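Local coordinates for protein Tubulin/ftsz, gtpase (Methanosaeta thermophila, PDB 3ZID) that binds GTP and probably hydrolyses it, as a tubulin-like cytoskeletal protein thought to take part in controlling archaeal cell shape, at residues A[167-173]-A[225-231]; A[268-274]-A[318-324]; A[278-284]-A[308-314]; A[284-290]-A[304-308]. All blocks are in the same frame, centred on the assembly; numbering follows the deposited sequence.

Contact 1. Residues A[167-173]-A[225-231]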
# COMPACT_ATOMS: atom_id res chain seq x y z
N GLU A 167 0.07 -14.46 4.34
CA GLU A 167 0.69 -15.03 3.14
C GLU A 167 -0.02 -14.65 1.84
O GLU A 167 -0.36 -15.50 1.02
CB GLU A 167 0.76 -16.56 3.26
CG GLU A 167 1.86 -17.07 4.18
CD GLU A 167 1.86 -18.59 4.30
OE1 GLU A 167 0.85 -19.23 3.92
OE2 GLU A 167 2.88 -19.13 4.79
N ALA A 168 -0.19 -13.35 1.64
CA ALA A 168 -0.67 -12.83 0.38
C ALA A 168 0.45 -12.93 -0.66
O ALA A 168 1.53 -13.39 -0.34
CB ALA A 168 -1.10 -11.40 0.55
N ASP A 169 0.19 -12.49 -1.89
CA ASP A 169 1.24 -12.47 -2.89
C ASP A 169 2.01 -11.16 -2.85
O ASP A 169 1.83 -10.28 -3.69
CB ASP A 169 0.66 -12.72 -4.28
CG ASP A 169 -0.11 -14.02 -4.35
OD1 ASP A 169 0.54 -15.09 -4.33
OD2 ASP A 169 -1.36 -13.98 -4.39
N GLY A 170 2.85 -11.00 -1.84
CA GLY A 170 3.66 -9.81 -1.80
C GLY A 170 2.84 -8.69 -1.22
O GLY A 170 1.72 -8.88 -0.76
N MET A 171 3.41 -7.51 -1.23
CA MET A 171 2.75 -6.37 -0.67
C MET A 171 3.37 -5.14 -1.30
O MET A 171 4.60 -5.05 -1.41
CB MET A 171 2.91 -6.39 0.85
CG MET A 171 2.81 -5.07 1.53
SD MET A 171 2.44 -5.27 3.28
CE MET A 171 3.47 -6.64 3.73
N ILE A 172 2.54 -4.23 -1.78
CA ILE A 172 3.11 -2.99 -2.27
C ILE A 172 3.11 -1.91 -1.20
O ILE A 172 2.05 -1.49 -0.73
CB ILE A 172 2.39 -2.48 -3.49
CG1 ILE A 172 2.79 -3.34 -4.69
CG2 ILE A 172 2.79 -1.03 -3.77
CD1 ILE A 172 1.71 -3.50 -5.73
N LEU A 173 4.29 -1.44 -0.85
CA LEU A 173 4.44 -0.45 0.21
C LEU A 173 4.29 0.96 -0.34
O LEU A 173 4.93 1.32 -1.31
CB LEU A 173 5.81 -0.59 0.87
CG LEU A 173 6.12 -1.93 1.55
CD1 LEU A 173 7.55 -1.93 2.06
CD2 LEU A 173 5.13 -2.18 2.71
N MET A 225 6.68 -10.56 -6.77
CA MET A 225 6.00 -10.15 -5.54
C MET A 225 6.29 -11.09 -4.38
O MET A 225 6.31 -10.68 -3.22
CB MET A 225 4.49 -10.07 -5.75
CG MET A 225 4.04 -9.04 -6.79
SD MET A 225 4.43 -7.37 -6.24
CE MET A 225 3.29 -7.25 -4.88
N ASN A 226 6.53 -12.35 -4.70
CA ASN A 226 6.78 -13.35 -3.67
C ASN A 226 8.26 -13.57 -3.39
O ASN A 226 8.62 -14.50 -2.69
CB ASN A 226 6.10 -14.66 -4.02
CG ASN A 226 4.60 -14.58 -3.91
OD1 ASN A 226 4.09 -13.94 -2.99
ND2 ASN A 226 3.89 -15.18 -4.85
N GLY A 227 9.11 -12.71 -3.93
CA GLY A 227 10.53 -12.86 -3.68
C GLY A 227 10.94 -12.21 -2.36
O GLY A 227 10.17 -11.44 -1.77
N GLY A 228 12.13 -12.55 -1.88
CA GLY A 228 12.73 -11.85 -0.76
C GLY A 228 11.83 -11.72 0.47
O GLY A 228 11.32 -12.72 0.97
N LEU A 229 11.63 -10.48 0.92
CA LEU A 229 10.78 -10.17 2.08
C LEU A 229 9.29 -10.30 1.83
O LEU A 229 8.51 -10.16 2.77
CB LEU A 229 10.99 -8.72 2.53
CG LEU A 229 12.34 -8.22 3.01
CD1 LEU A 229 12.21 -6.74 3.28
CD2 LEU A 229 12.78 -8.97 4.25
N ARG A 230 8.91 -10.50 0.57
CA ARG A 230 7.51 -10.52 0.13
C ARG A 230 6.85 -9.16 0.34
O ARG A 230 5.64 -9.05 0.58
CB ARG A 230 6.72 -11.64 0.82
CG ARG A 230 7.18 -13.02 0.42
CD ARG A 230 6.57 -14.06 1.31
NE ARG A 230 5.11 -14.09 1.22
CZ ARG A 230 4.44 -14.82 0.35
NH1 ARG A 230 5.08 -15.59 -0.53
NH2 ARG A 230 3.12 -14.79 0.34
N MET A 231 7.68 -8.14 0.27
CA MET A 231 7.21 -6.77 0.27
C MET A 231 7.96 -6.06 -0.82
O MET A 231 9.11 -6.38 -1.12
CB MET A 231 7.56 -6.09 1.59
CG MET A 231 6.84 -6.60 2.80
SD MET A 231 7.58 -5.82 4.24
CE MET A 231 6.41 -6.17 5.53
O HOH W 1 6.14 -7.62 -2.92

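Contact 2. Residues A[268-274]-A[318-324]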
# COMPACT_ATOMS: atom_id res chain seq x y z
N GLY A 268 21.43 -2.47 -3.39
CA GLY A 268 21.06 -3.87 -3.50
C GLY A 268 19.89 -4.33 -2.63
O GLY A 268 19.77 -5.52 -2.34
N GLU A 269 19.01 -3.40 -2.26
CA GLU A 269 17.84 -3.71 -1.44
C GLU A 269 16.72 -4.43 -2.21
O GLU A 269 15.80 -4.99 -1.61
CB GLU A 269 17.30 -2.45 -0.78
CG GLU A 269 18.32 -1.81 0.16
CD GLU A 269 17.78 -0.62 0.92
OE1 GLU A 269 16.70 -0.10 0.55
OE2 GLU A 269 18.44 -0.21 1.89
N ALA A 270 16.78 -4.39 -3.54
CA ALA A 270 15.79 -5.06 -4.38
C ALA A 270 16.36 -6.36 -4.92
O ALA A 270 17.42 -6.36 -5.54
CB ALA A 270 15.35 -4.15 -5.54
N GLY A 271 15.67 -7.47 -4.65
CA GLY A 271 16.08 -8.78 -5.15
C GLY A 271 15.53 -9.14 -6.52
O GLY A 271 16.21 -9.79 -7.32
N ARG A 272 14.28 -8.75 -6.78
CA ARG A 272 13.61 -9.03 -8.05
C ARG A 272 12.89 -7.79 -8.55
O ARG A 272 12.47 -6.94 -7.76
CB ARG A 272 12.61 -10.18 -7.93
CG ARG A 272 13.26 -11.51 -7.60
CD ARG A 272 12.26 -12.57 -7.18
NE ARG A 272 12.95 -13.74 -6.64
CZ ARG A 272 12.37 -14.89 -6.32
NH1 ARG A 272 11.06 -15.06 -6.48
NH2 ARG A 272 13.10 -15.89 -5.84
N ALA A 273 12.75 -7.69 -9.88
CA ALA A 273 12.00 -6.60 -10.48
C ALA A 273 11.31 -7.00 -11.79
O ALA A 273 11.73 -7.93 -12.49
CB ALA A 273 12.89 -5.39 -10.69
N MET A 274 10.20 -6.33 -12.08
CA MET A 274 9.54 -6.39 -13.37
C MET A 274 9.56 -4.96 -13.91
O MET A 274 9.08 -4.04 -13.25
CB MET A 274 8.11 -6.91 -13.25
CG MET A 274 7.38 -7.11 -14.60
SD MET A 274 5.74 -7.85 -14.38
CE MET A 274 4.90 -6.60 -13.45
N SER A 318 8.14 0.14 -12.74
CA SER A 318 8.97 -0.88 -12.13
C SER A 318 8.24 -1.51 -10.94
O SER A 318 7.64 -0.82 -10.12
CB SER A 318 10.31 -0.28 -11.70
OG SER A 318 10.12 0.80 -10.79
N VAL A 319 8.26 -2.83 -10.89
CA VAL A 319 7.70 -3.54 -9.75
C VAL A 319 8.90 -4.12 -9.08
O VAL A 319 9.63 -4.90 -9.67
CB VAL A 319 6.71 -4.66 -10.17
CG1 VAL A 319 6.10 -5.33 -8.92
CG2 VAL A 319 5.61 -4.09 -11.12
N LEU A 320 9.13 -3.71 -7.84
CA LEU A 320 10.31 -4.13 -7.08
C LEU A 320 9.90 -5.04 -5.94
O LEU A 320 8.85 -4.86 -5.34
CB LEU A 320 11.02 -2.93 -6.47
CG LEU A 320 11.62 -1.91 -7.41
CD1 LEU A 320 12.36 -0.86 -6.58
CD2 LEU A 320 12.56 -2.61 -8.38
N SER A 321 10.74 -6.03 -5.69
CA SER A 321 10.64 -6.89 -4.54
C SER A 321 11.85 -6.63 -3.64
O SER A 321 12.97 -6.57 -4.13
CB SER A 321 10.65 -8.35 -5.02
OG SER A 321 10.74 -9.27 -3.96
N LEU A 322 11.64 -6.50 -2.33
CA LEU A 322 12.73 -6.13 -1.41
C LEU A 322 13.40 -7.35 -0.78
O LEU A 322 12.72 -8.31 -0.42
CB LEU A 322 12.22 -5.21 -0.30
CG LEU A 322 11.61 -3.92 -0.86
CD1 LEU A 322 11.17 -2.98 0.26
CD2 LEU A 322 12.61 -3.22 -1.82
N GLU A 323 14.73 -7.31 -0.68
CA GLU A 323 15.48 -8.25 0.16
C GLU A 323 15.62 -7.69 1.57
O GLU A 323 15.59 -8.43 2.54
CB GLU A 323 16.88 -8.50 -0.41
CG GLU A 323 16.90 -9.20 -1.76
CD GLU A 323 16.36 -10.62 -1.72
OE1 GLU A 323 16.72 -11.38 -0.79
OE2 GLU A 323 15.55 -10.98 -2.60
N ARG A 324 15.82 -6.38 1.66
CA ARG A 324 16.01 -5.68 2.93
C ARG A 324 15.13 -4.43 2.96
O ARG A 324 14.85 -3.82 1.92
CB ARG A 324 17.49 -5.30 3.09
CG ARG A 324 18.41 -6.48 2.88
CD ARG A 324 19.86 -6.12 3.03
NE ARG A 324 20.48 -5.71 1.78
CZ ARG A 324 20.86 -4.47 1.52
NH1 ARG A 324 20.66 -3.51 2.42
NH2 ARG A 324 21.43 -4.18 0.37
O HOH W 2 14.48 -1.04 1.28

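Contact 3. Residues A[278-284]-A[308-314]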
# COMPACT_ATOMS: atom_id res chain seq x y z
N GLN A 278 6.40 1.37 -21.81
CA GLN A 278 5.23 1.62 -22.63
C GLN A 278 5.41 2.90 -23.42
O GLN A 278 5.83 3.91 -22.86
CB GLN A 278 3.99 1.73 -21.74
CG GLN A 278 2.71 1.99 -22.49
CD GLN A 278 1.51 2.03 -21.56
OE1 GLN A 278 1.40 2.89 -20.69
NE2 GLN A 278 0.62 1.06 -21.71
N GLY A 279 5.04 2.88 -24.69
CA GLY A 279 5.10 4.10 -25.48
C GLY A 279 4.95 3.84 -26.96
O GLY A 279 4.80 2.68 -27.37
N SER A 280 4.97 4.90 -27.76
CA SER A 280 4.88 4.76 -29.22
C SER A 280 5.99 3.87 -29.72
O SER A 280 7.10 3.88 -29.21
CB SER A 280 4.94 6.12 -29.92
OG SER A 280 3.85 6.94 -29.53
N ARG A 281 5.68 3.08 -30.75
CA ARG A 281 6.60 2.09 -31.27
C ARG A 281 7.95 2.73 -31.66
O ARG A 281 9.02 2.14 -31.49
CB ARG A 281 5.96 1.39 -32.48
CG ARG A 281 6.74 0.25 -33.10
CD ARG A 281 6.04 -0.23 -34.39
NE ARG A 281 4.71 -0.78 -34.19
CZ ARG A 281 4.42 -2.01 -33.77
NH1 ARG A 281 5.38 -2.90 -33.50
NH2 ARG A 281 3.15 -2.37 -33.64
N GLU A 282 7.91 3.95 -32.19
CA GLU A 282 9.15 4.55 -32.68
C GLU A 282 10.15 4.80 -31.54
O GLU A 282 11.34 4.90 -31.76
CB GLU A 282 8.90 5.81 -33.51
CG GLU A 282 8.22 6.95 -32.76
CD GLU A 282 6.70 6.87 -32.84
OE1 GLU A 282 6.15 5.77 -33.14
OE2 GLU A 282 6.06 7.93 -32.59
N TYR A 283 9.67 4.89 -30.32
CA TYR A 283 10.56 5.08 -29.18
C TYR A 283 11.17 3.79 -28.66
O TYR A 283 12.05 3.84 -27.80
CB TYR A 283 9.81 5.74 -28.05
CG TYR A 283 9.36 7.14 -28.35
CD1 TYR A 283 10.27 8.10 -28.80
CD2 TYR A 283 8.04 7.52 -28.15
CE1 TYR A 283 9.87 9.40 -29.05
CE2 TYR A 283 7.63 8.81 -28.40
CZ TYR A 283 8.56 9.75 -28.86
OH TYR A 283 8.15 11.04 -29.10
N LEU A 284 10.68 2.65 -29.13
CA LEU A 284 11.02 1.35 -28.51
C LEU A 284 12.05 0.56 -29.28
O LEU A 284 11.76 -0.07 -30.30
CB LEU A 284 9.76 0.50 -28.29
CG LEU A 284 8.63 1.14 -27.48
CD1 LEU A 284 7.39 0.26 -27.48
CD2 LEU A 284 9.04 1.49 -26.05
N VAL A 308 5.09 -2.55 -23.92
CA VAL A 308 3.71 -2.35 -24.34
C VAL A 308 3.65 -1.19 -25.31
O VAL A 308 3.98 -0.07 -24.96
CB VAL A 308 2.76 -2.05 -23.15
CG1 VAL A 308 1.31 -1.98 -23.64
CG2 VAL A 308 2.91 -3.13 -22.07
N ILE A 309 3.22 -1.46 -26.53
CA ILE A 309 3.07 -0.41 -27.51
C ILE A 309 1.77 0.32 -27.29
O ILE A 309 0.70 -0.27 -27.25
CB ILE A 309 3.16 -0.97 -28.92
CG1 ILE A 309 4.47 -1.74 -29.06
CG2 ILE A 309 3.02 0.19 -29.96
CD1 ILE A 309 4.64 -2.43 -30.35
N LYS A 310 1.87 1.63 -27.12
CA LYS A 310 0.71 2.45 -26.94
C LYS A 310 1.17 3.87 -27.21
O LYS A 310 2.18 4.32 -26.67
CB LYS A 310 0.17 2.33 -25.51
CG LYS A 310 -1.11 3.10 -25.26
CD LYS A 310 -1.41 3.17 -23.75
CE LYS A 310 -2.64 4.03 -23.43
NZ LYS A 310 -2.80 4.21 -21.96
N LYS A 311 0.42 4.57 -28.06
CA LYS A 311 0.79 5.93 -28.47
C LYS A 311 1.09 6.87 -27.31
O LYS A 311 0.26 7.10 -26.43
CB LYS A 311 -0.29 6.53 -29.38
CG LYS A 311 0.06 7.92 -29.92
CD LYS A 311 -0.91 8.36 -31.01
CE LYS A 311 -0.52 9.71 -31.62
NZ LYS A 311 0.81 9.67 -32.30
N GLY A 312 2.30 7.43 -27.31
CA GLY A 312 2.67 8.41 -26.32
C GLY A 312 4.16 8.44 -26.06
O GLY A 312 4.89 7.54 -26.47
N GLU A 313 4.59 9.47 -25.35
CA GLU A 313 5.97 9.56 -24.89
C GLU A 313 6.16 8.42 -23.88
O GLU A 313 5.25 8.11 -23.12
CB GLU A 313 6.22 10.92 -24.25
CG GLU A 313 5.70 12.10 -25.07
CD GLU A 313 6.32 12.15 -26.45
OE1 GLU A 313 7.55 12.03 -26.56
OE2 GLU A 313 5.57 12.29 -27.44
N PRO A 314 7.32 7.77 -23.92
CA PRO A 314 7.52 6.57 -23.10
C PRO A 314 7.38 6.79 -21.59
O PRO A 314 7.71 7.85 -21.07
CB PRO A 314 8.94 6.13 -23.46
CG PRO A 314 9.57 7.33 -24.15
CD PRO A 314 8.46 8.05 -24.80

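Contact 4. Residues A[284-290]-A[304-308]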
# COMPACT_ATOMS: atom_id res chain seq x y z
N LEU A 284 10.68 2.65 -29.13
CA LEU A 284 11.02 1.35 -28.51
C LEU A 284 12.05 0.56 -29.28
O LEU A 284 11.76 -0.07 -30.30
CB LEU A 284 9.76 0.50 -28.29
CG LEU A 284 8.63 1.14 -27.48
CD1 LEU A 284 7.39 0.26 -27.48
CD2 LEU A 284 9.04 1.49 -26.05
N ASN A 285 13.28 0.60 -28.80
CA ASN A 285 14.38 -0.14 -29.38
C ASN A 285 14.63 -1.34 -28.48
O ASN A 285 15.18 -1.20 -27.38
CB ASN A 285 15.61 0.78 -29.43
CG ASN A 285 16.81 0.13 -30.09
OD1 ASN A 285 17.03 -1.08 -30.01
ND2 ASN A 285 17.63 0.96 -30.74
N VAL A 286 14.18 -2.51 -28.92
CA VAL A 286 14.28 -3.72 -28.11
C VAL A 286 15.70 -4.05 -27.67
O VAL A 286 15.93 -4.46 -26.54
CB VAL A 286 13.65 -4.93 -28.83
CG1 VAL A 286 13.62 -6.14 -27.90
CG2 VAL A 286 12.27 -4.58 -29.28
N ASP A 287 16.64 -3.87 -28.58
CA ASP A 287 18.04 -4.12 -28.30
C ASP A 287 18.56 -3.21 -27.21
O ASP A 287 19.23 -3.66 -26.27
CB ASP A 287 18.87 -3.91 -29.56
CG ASP A 287 20.33 -4.25 -29.37
OD1 ASP A 287 20.64 -5.10 -28.51
OD2 ASP A 287 21.18 -3.65 -30.06
N GLU A 288 18.24 -1.93 -27.32
CA GLU A 288 18.63 -0.96 -26.29
C GLU A 288 17.97 -1.28 -24.95
O GLU A 288 18.62 -1.22 -23.91
CB GLU A 288 18.26 0.47 -26.72
CG GLU A 288 18.30 1.49 -25.60
CD GLU A 288 17.78 2.86 -26.01
OE1 GLU A 288 17.04 2.93 -27.01
OE2 GLU A 288 18.07 3.85 -25.30
N ILE A 289 16.69 -1.62 -24.96
CA ILE A 289 15.97 -1.92 -23.72
C ILE A 289 16.61 -3.13 -23.04
O ILE A 289 16.83 -3.14 -21.84
CB ILE A 289 14.49 -2.16 -23.97
CG1 ILE A 289 13.84 -0.85 -24.44
CG2 ILE A 289 13.81 -2.71 -22.71
CD1 ILE A 289 12.56 -1.04 -25.25
N THR A 290 16.90 -4.15 -23.85
CA THR A 290 17.51 -5.37 -23.38
C THR A 290 18.85 -5.11 -22.71
O THR A 290 19.11 -5.61 -21.60
CB THR A 290 17.63 -6.39 -24.52
OG1 THR A 290 16.30 -6.71 -24.96
CG2 THR A 290 18.30 -7.66 -24.04
N PHE A 304 12.53 -9.10 -14.92
CA PHE A 304 11.65 -9.43 -16.05
C PHE A 304 11.28 -8.14 -16.73
O PHE A 304 11.22 -7.08 -16.10
CB PHE A 304 10.36 -10.09 -15.56
CG PHE A 304 10.57 -11.35 -14.82
CD1 PHE A 304 10.76 -12.54 -15.49
CD2 PHE A 304 10.59 -11.35 -13.44
CE1 PHE A 304 10.95 -13.71 -14.80
CE2 PHE A 304 10.79 -12.51 -12.74
CZ PHE A 304 10.97 -13.69 -13.42
N LYS A 305 11.04 -8.21 -18.03
CA LYS A 305 10.72 -7.00 -18.76
C LYS A 305 9.53 -7.23 -19.64
O LYS A 305 9.27 -8.35 -20.07
CB LYS A 305 11.91 -6.53 -19.58
CG LYS A 305 12.15 -7.32 -20.84
CD LYS A 305 13.43 -6.85 -21.49
CE LYS A 305 13.54 -7.36 -22.91
NZ LYS A 305 12.44 -6.80 -23.72
N GLY A 306 8.79 -6.15 -19.86
CA GLY A 306 7.65 -6.17 -20.75
C GLY A 306 7.66 -4.89 -21.57
O GLY A 306 7.98 -3.83 -21.07
N ILE A 307 7.32 -5.00 -22.84
CA ILE A 307 7.15 -3.82 -23.67
C ILE A 307 5.69 -3.73 -24.10
O ILE A 307 5.10 -4.73 -24.50
CB ILE A 307 8.11 -3.85 -24.86
CG1 ILE A 307 9.49 -4.29 -24.38
CG2 ILE A 307 8.26 -2.50 -25.45
CD1 ILE A 307 10.41 -4.74 -25.49
N VAL A 308 5.09 -2.55 -23.92
CA VAL A 308 3.71 -2.35 -24.34
C VAL A 308 3.65 -1.19 -25.31
O VAL A 308 3.98 -0.07 -24.96
CB VAL A 308 2.76 -2.05 -23.15
CG1 VAL A 308 1.31 -1.98 -23.64
CG2 VAL A 308 2.91 -3.13 -22.07

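Contact 1. Residues A[167-173]-A[225-231]
M171 and M231 run alongside each other in the same direction, and here the packing is tight: M171 CE comes within 3.5 Å of M231 CE, a close methyl-methyl approach. The flexible thioether of M171 allows this, since its bend at chi3 (41°) folds the methyl onto its neighbour. M225 supplies the second apolar patch. It is curled at chi2 and chi3, so that CE turns back to I172 CG1, 3.9 Å away. G170 has to be glycine, because a CB would run into M225 O; its bare CA instead makes a CA-H...O contact of 3.2 Å with R230 O. Nearby a water bridges the two backbones, accepting from M171 N at 3.2 Å and donating to M225 O at 3.1 Å.

Toward solvent the contact loosens. N226 ND2 gives D169 OD1 only a weak bond of 3.4 Å, though a straight one, with amide and carboxylate planes 55° apart; the carboxylate relies more on K222, a salt bridge, and on I137 N. The guanidinium of R230 reaches toward the exposed E167 end, where its placement is doubtful.

Backbone bonds from M171 and L173 to G232 continue the junction, which joins the edge strand 172-175 of the Rossmann-like GTPase sheet to the second domain, as in the two-domain fold of the tubulin/FtsZ family.

Contact 2. Residues A[268-274]-A[318-324]
An antiparallel strand pair, interrupted by a classic beta bulge, joins 270-274 to 318-322 in the mixed sheet. M274 and V319 form a hydrogen-bonded pair, M274 N to V319 O at 2.9 Å and V319 N to M274 O at 2.8 Å, both in the carbonyl plane. At the bulge G271 and R272 together face S321: G271 N donates to S321 O, and S321 N to R272 O. Glycine suits the bulge, because a CB on G271 would strike E323 OE2.

M274 has CG anti to its backbone nitrogen (chi1 -176°) and bends at chi3, laying CE against V319 CG2 at 3.5 Å. On the other face the small A273 leaves space for L320, whose CD2 meets A273 CB at 3.6 Å. E269 CG covers one face of the R324 guanidinium; E269 OE2, 4.0 Å from R324 NH1, lies well out of that plane with no N-H pointing at it, so any attraction is probably charge alone. E269 OE1 takes bonds from N264 N and from a water shared with R324 O.

The M274 and V319 face packs on L204 of helix 186-210 and F221 of helix 219-225, while strands 302-309 and 232-238 flank the pair.

Contact 3. Residues A[278-284]-A[308-314]
Y283 lays its ring against P314, whose CD sits over the face 3.9 Å from the ring centroid and 28° off the normal, a CH-pi contact that a flat aromatic and a rigid proline make well. G312 O meets the edge of the same ring, 3.6 Å from Y283 CD2, and the phenol oxygen Y283 OH stands 2.8 Å from E313 OE1. With a valine in place of the tyrosine, P314 CD would probably lose the face it rests on, and the E313 carboxylate would be left without its hydroxyl neighbour.

Next to this, S280 grips G312 twice. S280 N donates to G312 O at 2.9 Å, almost straight (171°), while G312 N donates to S280 OG at 2.8 Å. The serine can offer both atoms because its OG lies beside its own backbone nitrogen (chi1 -61°). On the far flank I309 CD1 rests over one face of the R281 guanidinium, 3.3 Å from R281 NH1, and its CG1 touches L284 CD1.

The strand ends set these groups in place. G279 N donates to V308 O at 3.1 Å, nearly along the C=O axis, whereas K310 N comes to G279 O from well above the carbonyl plane. A CB on G279 would collide with P314 CA, hence the glycine. Q278 runs alongside V308 and crosses K310; its OE1 accepts from R315 NE, and K310 NZ pairs with E206.

Strands 270-279 and 302-309 are parallel neighbours here, with helix 186-210 against Q278 and V308, and L284 leading into helix 286-296.

Contact 4. Residues A[284-290]-A[304-308]
K305 reaches from its strand to T290 on the helix, and the long lysine chain suits the gap, since the axes of 286-290 and 304-308 come no nearer than 10.6 Å. Its CB points toward the helix, and chi1 of 77° sets CG between the backbone nitrogen and the carbonyl carbon. The chain then runs extended: CD passes I289 CG2 at 4.3 Å, and CE comes up to T290 OG1 at 3.5 Å. A turn at chi4 (63°) leaves NZ 4.1 Å from T290 OG1, too far for a bond, with V286 CG1 a little farther.

This is the helix-to-strand layer of a beta-alpha-beta crossover, in which helix 286-296 links the parallel strands 270-279 and 302-309 and covers one face of the sheet. I307, two residues along from K305, points its side chain from the same side of the strand toward the helix. Its CG2 takes L284 CD1 at 3.5 Å, the two side chains running antiparallel, and its CD1 meets V286 CG2 (4.2 Å) and, from another side, I289 CD1.

T290 OG1 also donates to V286 O at 2.8 Å, from the opposite face of that carbonyl to T290 N, so two bonds hold one oxygen. With a valine here V286 O would probably lose its second donor, and K305 CE its oxygen neighbour. At the helix start N285 is the N-cap, its OD1 accepting from E288 N at 3.1 Å.

Overall arrangement
From the N terminus, the chain first builds the parallel GTPase sheet, and contact 1 then closes a largely helical loop by bringing 225-231 back to the sheet's outermost strand, 172-175. Contact 2 opens only after contact 1 has closed, yet the two touch: L229 and M231 probably hydrogen-bond to L322, joining the domain junction to the mixed sheet. Within the loop closed by contact 2 lies contact 3, pairing the far ends of strands 270-279 and 302-309, and inside that again contact 4 seats helix 286-296 on strand 302-309. Contacts 3 and 4 share L284 and V308, while a probable hydrogen bond between A273 and F304 links contact 2 to contact 4 across the sheet.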